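Local structure of retinol dehydratase (Spodoptera frugiperda, 1X8L) at residues A[101-106]-A[158-163]; A[293-298]-A[308-313]. The protein probably converts retinol to anhydroretinol as an unusual member of the cytosolic sulfotransferase family, binding retinoid and nucleotide cofactor side by side. The protein carries 2 engineered substitutions. One frame throughout, in Å; residues are numbered along the deposited sequence.

Interaction 1. Residues A[101-106]-A[158-163]. With OXR (4-oxoretinol), chain E.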
loop_
_atom_site.group_PDB
_atom_site.type_symbol
_atom_site.label_atom_id
_atom_site.label_comp_id
_atom_site.label_asym_id
_atom_site.label_seq_id
_atom_site.Cartn_x
_atom_site.Cartn_y
_atom_site.Cartn_z
ATOM N N LEU A 101 -11.269 26.346 -25.579
ATOM C CA LEU A 101 -10.790 27.392 -26.490
ATOM C C LEU A 101 -11.102 28.803 -25.974
ATOM O O LEU A 101 -10.571 29.789 -26.477
ATOM C CB LEU A 101 -11.438 27.202 -27.867
ATOM C CG LEU A 101 -11.119 25.861 -28.560
ATOM C CD1 LEU A 101 -11.905 25.654 -29.857
ATOM C CD2 LEU A 101 -9.633 25.774 -28.841
ATOM N N ARG A 102 -11.966 28.893 -24.970
ATOM C CA ARG A 102 -12.394 30.187 -24.428
ATOM C C ARG A 102 -11.622 30.609 -23.197
ATOM O O ARG A 102 -11.569 31.786 -22.887
ATOM C CB ARG A 102 -13.908 30.177 -24.135
ATOM C CG ARG A 102 -14.723 30.456 -25.369
ATOM C CD ARG A 102 -16.221 30.561 -25.139
ATOM N NE ARG A 102 -16.818 29.264 -24.814
ATOM C CZ ARG A 102 -17.641 29.032 -23.794
ATOM N NH1 ARG A 102 -17.965 29.992 -22.959
ATOM N NH2 ARG A 102 -18.148 27.821 -23.610
ATOM N N TYR A 103 -11.039 29.638 -22.504
ATOM C CA TYR A 103 -10.183 29.867 -21.357
ATOM C C TYR A 103 -8.855 29.214 -21.588
ATOM O O TYR A 103 -8.762 28.150 -22.209
ATOM C CB TYR A 103 -10.779 29.216 -20.098
ATOM C CG TYR A 103 -11.815 30.049 -19.427
ATOM C CD1 TYR A 103 -13.064 30.206 -20.009
ATOM C CD2 TYR A 103 -11.555 30.686 -18.193
ATOM C CE1 TYR A 103 -14.026 31.000 -19.418
ATOM C CE2 TYR A 103 -12.530 31.469 -17.572
ATOM C CZ TYR A 103 -13.775 31.622 -18.199
ATOM O OH TYR A 103 -14.789 32.402 -17.655
ATOM N N ILE A 104 -7.827 29.835 -21.037
ATOM C CA ILE A 104 -6.537 29.234 -20.961
ATOM C C ILE A 104 -6.456 28.508 -19.625
ATOM O O ILE A 104 -6.723 29.109 -18.597
ATOM C CB ILE A 104 -5.432 30.305 -21.028
ATOM C CG1 ILE A 104 -5.604 31.178 -22.292
ATOM C CG2 ILE A 104 -4.043 29.631 -20.937
ATOM C CD1 ILE A 104 -4.849 30.679 -23.503
ATOM N N TYR A 105 -6.048 27.240 -19.655
ATOM C CA TYR A 105 -5.904 26.418 -18.467
ATOM C C TYR A 105 -4.460 26.530 -18.026
ATOM O O TYR A 105 -3.604 25.831 -18.539
ATOM C CB TYR A 105 -6.286 24.951 -18.776
ATOM C CG TYR A 105 -6.343 23.986 -17.582
ATOM C CD1 TYR A 105 -6.738 22.675 -17.774
ATOM C CD2 TYR A 105 -6.012 24.380 -16.270
ATOM C CE1 TYR A 105 -6.794 21.783 -16.728
ATOM C CE2 TYR A 105 -6.049 23.474 -15.211
ATOM C CZ TYR A 105 -6.441 22.175 -15.455
ATOM O OH TYR A 105 -6.540 21.240 -14.442
ATOM N N LEU A 106 -4.193 27.443 -17.086
ATOM C CA LEU A 106 -2.812 27.820 -16.743
ATOM C C LEU A 106 -1.939 26.626 -16.351
ATOM O O LEU A 106 -0.797 26.540 -16.786
ATOM C CB LEU A 106 -2.812 28.870 -15.625
ATOM C CG LEU A 106 -1.467 29.437 -15.141
ATOM C CD1 LEU A 106 -0.638 30.018 -16.290
ATOM C CD2 LEU A 106 -1.694 30.479 -14.047
ATOM N N LYS A 158 -9.493 39.950 -24.649
ATOM C CA LYS A 158 -9.619 39.715 -23.221
ATOM C C LYS A 158 -9.233 38.271 -22.895
ATOM O O LYS A 158 -9.753 37.327 -23.498
ATOM C CB LYS A 158 -11.047 39.951 -22.726
ATOM C CG LYS A 158 -11.255 39.625 -21.244
ATOM C CD LYS A 158 -12.673 39.915 -20.765
ATOM C CE LYS A 158 -12.772 41.255 -20.020
ATOM N NZ LYS A 158 -12.508 41.165 -18.535
ATOM N N ARG A 159 -8.352 38.119 -21.920
ATOM C CA ARG A 159 -7.873 36.817 -21.498
ATOM C C ARG A 159 -8.731 36.291 -20.351
ATOM O O ARG A 159 -8.850 36.949 -19.292
ATOM C CB ARG A 159 -6.419 36.907 -21.046
ATOM C CG ARG A 159 -5.420 37.272 -22.146
ATOM C CD ARG A 159 -3.960 36.909 -21.792
ATOM N NE ARG A 159 -3.513 37.564 -20.572
ATOM C CZ ARG A 159 -2.233 37.626 -20.170
ATOM N NH1 ARG A 159 -1.261 37.053 -20.874
ATOM N NH2 ARG A 159 -1.923 38.267 -19.046
ATOM N N PHE A 160 -9.308 35.111 -20.568
ATOM C CA PHE A 160 -10.061 34.380 -19.552
ATOM C C PHE A 160 -9.208 33.221 -19.055
ATOM O O PHE A 160 -8.872 32.344 -19.831
ATOM C CB PHE A 160 -11.377 33.852 -20.146
ATOM C CG PHE A 160 -12.383 34.935 -20.448
ATOM C CD1 PHE A 160 -12.363 35.604 -21.671
ATOM C CD2 PHE A 160 -13.324 35.297 -19.509
ATOM C CE1 PHE A 160 -13.281 36.600 -21.932
ATOM C CE2 PHE A 160 -14.256 36.284 -19.770
ATOM C CZ PHE A 160 -14.220 36.949 -20.981
ATOM N N VAL A 161 -8.839 33.218 -17.781
ATOM C CA VAL A 161 -7.892 32.222 -17.300
ATOM C C VAL A 161 -8.519 31.265 -16.296
ATOM O O VAL A 161 -9.214 31.707 -15.404
ATOM C CB VAL A 161 -6.648 32.890 -16.668
ATOM C CG1 VAL A 161 -5.594 31.859 -16.342
ATOM C CG2 VAL A 161 -6.091 33.939 -17.604
ATOM N N LYS A 162 -8.235 29.964 -16.450
ATOM C CA LYS A 162 -8.605 28.924 -15.476
ATOM C C LYS A 162 -7.377 28.310 -14.826
ATOM O O LYS A 162 -6.436 27.914 -15.508
ATOM C CB LYS A 162 -9.409 27.800 -16.168
ATOM C CG LYS A 162 -9.659 26.513 -15.323
ATOM C CD LYS A 162 -10.029 25.342 -16.247
ATOM C CE LYS A 162 -9.957 24.018 -15.544
ATOM N NZ LYS A 162 -10.671 22.980 -16.313
ATOM N N THR A 163 -7.397 28.193 -13.503
ATOM C CA THR A 163 -6.286 27.583 -12.790
ATOM C C THR A 163 -6.734 26.908 -11.492
ATOM O O THR A 163 -7.596 27.372 -10.804
ATOM C CB THR A 163 -5.202 28.650 -12.528
ATOM O OG1 THR A 163 -4.013 28.049 -12.026
ATOM C CG2 THR A 163 -5.627 29.612 -11.441
HETATM O O2 OXR E . -3.684 10.111 -19.505
HETATM C C4 OXR E . -3.575 11.094 -20.216
HETATM C C3 OXR E . -2.651 10.960 -21.382
HETATM C C2 OXR E . -2.522 12.192 -22.257
HETATM C C1 OXR E . -3.304 13.469 -21.914
HETATM C C17 OXR E . -4.211 13.793 -23.104
HETATM C C16 OXR E . -2.298 14.604 -21.642
HETATM C C5 OXR E . -4.306 12.321 -19.915
HETATM C C18 OXR E . -5.179 12.245 -18.700
HETATM C C6 OXR E . -4.194 13.431 -20.681
HETATM C C7 OXR E . -4.898 14.737 -20.472
HETATM C C8 OXR E . -5.620 15.135 -19.429
HETATM C C9 OXR E . -6.270 16.473 -19.372
HETATM C C19 OXR E . -6.217 17.511 -20.472
HETATM C C10 OXR E . -6.975 16.695 -18.256
HETATM C C11 OXR E . -7.739 17.895 -18.003
HETATM C C12 OXR E . -8.494 17.875 -16.906
HETATM C C13 OXR E . -9.333 19.014 -16.520
HETATM C C20 OXR E . -9.598 20.145 -17.483
HETATM C C14 OXR E . -9.875 19.011 -15.296
HETATM C C15 OXR E . -10.750 20.150 -14.776
HETATM O O1 OXR E . -10.010 21.319 -14.427
HETATM O O HOH W 1 -8.864 33.615 -23.079
#
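Lys162 runs fully extended beneath the ring of Tyr105 where strand 104-105 pairs in parallel with strand 160-163, at one margin of the five-stranded parallel sheet of the sulfotransferase fold. Its CE sits over the centre of one ring face, 3.8 Å from the centroid, a CH-pi contact that becomes cation-pi at NZ, 4.3 Å from the same centroid. Tyr105 sets CG opposite its backbone N (chi1 -173°), and the ring projects on the sheet face that also carries Lys162. At the tip of the chain, Lys162 NZ donates a 2.6 Å hydrogen bond to O1 of 4-oxoretinol, while O1 makes a weak one to Tyr105 OH. An alanine in place of Tyr105 takes away the ring over Lys162 CE and the hydroxyl that accepts weakly from O1, and the ammonium is likely to be freer to swing off the retinoid hydroxyl. Farther back, Phe160 lays its CB over the middle of the Tyr103 ring, 3.6 Å from the centroid; Tyr103 OH is hydrogen-bonded to Gln80 O in helix 76-87. Three backbone hydrogen bonds lace the pairing: Ile104 N to Phe160 O, Leu106 N to Lys162 O and Lys162 N to Ile104 O, the last the straightest, with an N-H...O angle of 173°.

Interaction 2. Residues A[293-298]-A[308-313]. With A3P (adenosine-3'-5'-diphosphate), chain H; OXR (4-oxoretinol), chain E.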
loop_
_atom_site.group_PDB
_atom_site.type_symbol
_atom_site.label_atom_id
_atom_site.label_comp_id
_atom_site.label_asym_id
_atom_site.label_seq_id
_atom_site.Cartn_x
_atom_site.Cartn_y
_atom_site.Cartn_z
ATOM N N VAL A 293 -19.174 22.543 -22.967
ATOM C CA VAL A 293 -18.585 22.519 -21.618
ATOM C C VAL A 293 -18.440 21.126 -20.958
ATOM O O VAL A 293 -17.768 21.006 -19.935
ATOM C CB VAL A 293 -19.419 23.406 -20.658
ATOM C CG1 VAL A 293 -19.706 24.769 -21.293
ATOM C CG2 VAL A 293 -20.724 22.702 -20.247
ATOM N N ASN A 294 -19.039 20.086 -21.526
ATOM C CA ASN A 294 -19.084 18.785 -20.860
ATOM C C ASN A 294 -17.896 17.841 -21.147
ATOM O O ASN A 294 -17.878 16.716 -20.643
ATOM C CB ASN A 294 -20.453 18.090 -21.100
ATOM C CG ASN A 294 -20.597 17.495 -22.504
ATOM O OD1 ASN A 294 -19.650 17.502 -23.285
ATOM N ND2 ASN A 294 -21.805 17.024 -22.838
ATOM N N MET A 295 -16.921 18.303 -21.942
ATOM C CA MET A 295 -15.721 17.547 -22.317
ATOM C C MET A 295 -15.961 16.229 -23.068
ATOM O O MET A 295 -15.055 15.397 -23.153
ATOM C CB MET A 295 -14.850 17.276 -21.083
ATOM C CG MET A 295 -14.439 18.535 -20.289
ATOM S SD MET A 295 -12.682 19.084 -20.477
ATOM C CE MET A 295 -12.797 19.937 -21.986
ATOM N N GLU A 296 -17.159 16.041 -23.628
ATOM C CA GLU A 296 -17.503 14.806 -24.323
ATOM C C GLU A 296 -16.774 14.695 -25.673
ATOM O O GLU A 296 -16.666 13.607 -26.224
ATOM C CB GLU A 296 -19.028 14.666 -24.511
ATOM C CG GLU A 296 -19.793 14.218 -23.256
ATOM C CD GLU A 296 -19.338 12.862 -22.747
ATOM O OE1 GLU A 296 -18.979 12.763 -21.582
ATOM O OE2 GLU A 296 -19.321 11.884 -23.510
ATOM N N ASP A 297 -16.251 15.819 -26.174
ATOM C CA ASP A 297 -15.358 15.811 -27.342
ATOM C C ASP A 297 -14.093 14.964 -27.117
ATOM O O ASP A 297 -13.511 14.445 -28.052
ATOM C CB ASP A 297 -15.013 17.242 -27.848
ATOM C CG ASP A 297 -14.465 18.171 -26.765
ATOM O OD1 ASP A 297 -15.040 18.241 -25.650
ATOM O OD2 ASP A 297 -13.461 18.911 -26.951
ATOM N N TYR A 298 -13.690 14.783 -25.873
ATOM C CA TYR A 298 -12.502 13.986 -25.580
ATOM C C TYR A 298 -12.750 12.475 -25.612
ATOM O O TYR A 298 -11.803 11.693 -25.729
ATOM C CB TYR A 298 -11.935 14.399 -24.236
ATOM C CG TYR A 298 -11.184 15.709 -24.272
ATOM C CD1 TYR A 298 -11.847 16.916 -24.442
ATOM C CD2 TYR A 298 -9.809 15.745 -24.114
ATOM C CE1 TYR A 298 -11.143 18.123 -24.450
ATOM C CE2 TYR A 298 -9.105 16.942 -24.123
ATOM C CZ TYR A 298 -9.772 18.118 -24.296
ATOM O OH TYR A 298 -9.064 19.290 -24.302
ATOM N N GLU A 308 -17.750 7.200 -16.535
ATOM C CA GLU A 308 -17.465 8.476 -15.893
ATOM C C GLU A 308 -17.820 9.640 -16.811
ATOM O O GLU A 308 -17.705 9.552 -18.036
ATOM C CB GLU A 308 -16.003 8.546 -15.454
ATOM C CG GLU A 308 -15.657 7.612 -14.314
ATOM C CD GLU A 308 -16.262 8.024 -12.977
ATOM O OE1 GLU A 308 -16.844 9.121 -12.851
ATOM O OE2 GLU A 308 -16.135 7.235 -12.035
ATOM N N HIS A 309 -18.275 10.728 -16.196
ATOM C CA HIS A 309 -18.571 11.964 -16.904
ATOM C C HIS A 309 -17.981 13.153 -16.161
ATOM O O HIS A 309 -17.899 13.168 -14.936
ATOM C CB HIS A 309 -20.092 12.105 -17.138
ATOM C CG HIS A 309 -20.641 11.042 -18.041
ATOM N ND1 HIS A 309 -20.924 9.764 -17.601
ATOM C CD2 HIS A 309 -20.909 11.055 -19.371
ATOM C CE1 HIS A 309 -21.331 9.031 -18.626
ATOM N NE2 HIS A 309 -21.322 9.789 -19.712
ATOM N N PHE A 310 -17.546 14.145 -16.931
ATOM C CA PHE A 310 -16.977 15.369 -16.383
ATOM C C PHE A 310 -18.034 16.243 -15.657
ATOM O O PHE A 310 -17.718 16.909 -14.652
ATOM C CB PHE A 310 -16.256 16.142 -17.502
ATOM C CG PHE A 310 -15.575 17.392 -17.042
ATOM C CD1 PHE A 310 -14.336 17.336 -16.404
ATOM C CD2 PHE A 310 -16.154 18.627 -17.250
ATOM C CE1 PHE A 310 -13.696 18.483 -15.993
ATOM C CE2 PHE A 310 -15.508 19.786 -16.830
ATOM C CZ PHE A 310 -14.292 19.712 -16.184
ATOM N N ILE A 311 -19.262 16.280 -16.178
ATOM C CA ILE A 311 -20.404 16.808 -15.424
ATOM C C ILE A 311 -21.162 15.556 -14.963
ATOM O O ILE A 311 -21.672 14.835 -15.797
ATOM C CB ILE A 311 -21.347 17.709 -16.296
ATOM C CG1 ILE A 311 -20.576 18.707 -17.178
ATOM C CG2 ILE A 311 -22.370 18.398 -15.415
ATOM C CD1 ILE A 311 -19.929 19.784 -16.467
ATOM N N ARG A 312 -21.234 15.311 -13.655
ATOM C CA ARG A 312 -21.515 13.992 -13.103
ATOM C C ARG A 312 -22.866 13.854 -12.365
ATOM O O ARG A 312 -23.760 13.142 -12.825
ATOM C CB ARG A 312 -20.340 13.589 -12.180
ATOM C CG ARG A 312 -20.330 12.124 -11.736
ATOM C CD ARG A 312 -19.171 11.734 -10.864
ATOM N NE ARG A 312 -19.093 12.523 -9.619
ATOM C CZ ARG A 312 -19.745 12.238 -8.489
ATOM N NH1 ARG A 312 -20.547 11.196 -8.396
ATOM N NH2 ARG A 312 -19.617 13.026 -7.440
ATOM N N LYS A 313 -23.022 14.498 -11.213
ATOM C CA LYS A 313 -24.290 14.412 -10.475
ATOM C C LYS A 313 -24.849 15.774 -10.074
ATOM O O LYS A 313 -26.033 16.023 -10.246
ATOM C CB LYS A 313 -24.177 13.504 -9.238
ATOM C CG LYS A 313 -23.805 12.035 -9.522
ATOM C CD LYS A 313 -24.966 11.177 -10.054
ATOM C CE LYS A 313 -24.460 9.774 -10.462
ATOM N NZ LYS A 313 -25.532 8.880 -10.968
HETATM P P1 A3P H . -19.857 16.374 -8.855
HETATM O O1P A3P H . -18.736 15.384 -9.202
HETATM O O2P A3P H . -21.090 15.995 -9.754
HETATM O O3P A3P H . -20.057 16.250 -7.288
HETATM P P2 A3P H . -15.288 21.708 -11.565
HETATM O O4P A3P H . -15.914 22.405 -12.808
HETATM O O5P A3P H . -14.433 22.688 -10.717
HETATM O O6P A3P H . -14.431 20.494 -12.049
HETATM O "O5'" A3P H . -16.530 21.204 -10.674
HETATM C "C5'" A3P H . -17.061 19.908 -10.890
HETATM C "C4'" A3P H . -18.328 19.650 -10.080
HETATM O "O4'" A3P H . -19.305 20.632 -10.379
HETATM C "C3'" A3P H . -18.872 18.319 -10.526
HETATM O "O3'" A3P H . -19.513 17.890 -9.296
HETATM C "C2'" A3P H . -20.028 18.590 -11.419
HETATM O "O2'" A3P H . -21.007 17.590 -11.602
HETATM C "C1'" A3P H . -20.426 19.984 -10.991
HETATM N N9 A3P H . -21.182 20.771 -11.943
HETATM C C8 A3P H . -20.806 21.122 -13.192
HETATM N N7 A3P H . -21.763 21.892 -13.771
HETATM C C5 A3P H . -22.750 22.018 -12.900
HETATM C C6 A3P H . -24.065 22.673 -12.823
HETATM N N6 A3P H . -24.449 23.338 -13.908
HETATM N N1 A3P H . -24.790 22.592 -11.682
HETATM C C2 A3P H . -24.395 21.910 -10.585
HETATM N N3 A3P H . -23.217 21.266 -10.544
HETATM C C4 A3P H . -22.361 21.313 -11.714
HETATM O O2 OXR E . -3.684 10.111 -19.505
HETATM C C4 OXR E . -3.575 11.094 -20.216
HETATM C C3 OXR E . -2.651 10.960 -21.382
HETATM C C2 OXR E . -2.522 12.192 -22.257
HETATM C C1 OXR E . -3.304 13.469 -21.914
HETATM C C17 OXR E . -4.211 13.793 -23.104
HETATM C C16 OXR E . -2.298 14.604 -21.642
HETATM C C5 OXR E . -4.306 12.321 -19.915
HETATM C C18 OXR E . -5.179 12.245 -18.700
HETATM C C6 OXR E . -4.194 13.431 -20.681
HETATM C C7 OXR E . -4.898 14.737 -20.472
HETATM C C8 OXR E . -5.620 15.135 -19.429
HETATM C C9 OXR E . -6.270 16.473 -19.372
HETATM C C19 OXR E . -6.217 17.511 -20.472
HETATM C C10 OXR E . -6.975 16.695 -18.256
HETATM C C11 OXR E . -7.739 17.895 -18.003
HETATM C C12 OXR E . -8.494 17.875 -16.906
HETATM C C13 OXR E . -9.333 19.014 -16.520
HETATM C C20 OXR E . -9.598 20.145 -17.483
HETATM C C14 OXR E . -9.875 19.011 -15.296
HETATM C C15 OXR E . -10.750 20.150 -14.776
HETATM O O1 OXR E . -10.010 21.319 -14.427
HETATM O O HOH W 2 -19.732 15.333 -18.820
HETATM O O HOH W 3 -17.198 14.196 -20.096
#
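Phe310 turns one ring face to the Met295 side chain, a Met-aromatic contact in which two loops of the sulfotransferase domain meet beside the cofactor. Met295 CG lies toward the rim of that face, 3.5 Å from Phe310 CD2, and SD stands 4.5 Å from the ring centroid, almost on the ring normal. The methionine chain bends at chi2 (-106°), which brings the sulfur over the ring instead of letting it run straight on. With its CG anti to the backbone N (chi1 -177°), Phe310 points its ring at the retinoid, whose C15, the carbon bearing the hydroxyl, lies at the ring edge, 3.6 Å from CE1. Arg73 adds a cation-pi contact to the same ring.

No direct hydrogen bond joins 293-298 to 308-313; two waters bridge them. One molecule donates to Asn294 O and accepts from Ile311 N, and a second donates to both Asn294 O and Glu296 OE1 while accepting from Phe310 N. Asn294 O thus receives two water bonds. The Asn294 side chain closes an Asx turn, OD1 taking the N-H of Glu296 at 2.9 Å from above the carbonyl plane, and the Glu296 carboxylate goes on to a salt bridge with Arg299.

Beyond Phe310 the chain serves the nucleotide. Ile311 packs CG1 against Asn294 CB and brings CD1 to the adenine C8 of adenosine-3'-5'-diphosphate. Arg312 and Lys313 then hold the ribose and the 3'-phosphate. Arg312 NE donates to O1P, and NH2 gives weaker bonds to O1P and O3P. The backbone adds two straighter bonds: Arg312 N donates to the ribose O2' at 3.1 Å. Lys313 N donates to the phosphate O2P at 2.8 Å.

Interaction 1 comes first along the chain, at the 104-105 margin of the parallel sheet; interaction 2 follows much later, in the loops around helix 297-301 that precede helix 325-339. Their centres are 18 Å apart, yet both lie in the sulfotransferase domain and reach the same end of 4-oxoretinol, with Lys162 at its hydroxyl and Phe310 at the adjoining carbon. Helix 76-87 borders both, and Arg102 packs on Val293 where they touch directly. Lys162 from the sheet and Phe310 from the later loop therefore meet the hydroxyl end of the retinoid from distant parts of the sequence, while 308-313 also binds the nucleotide, placing the two ligands next to each other.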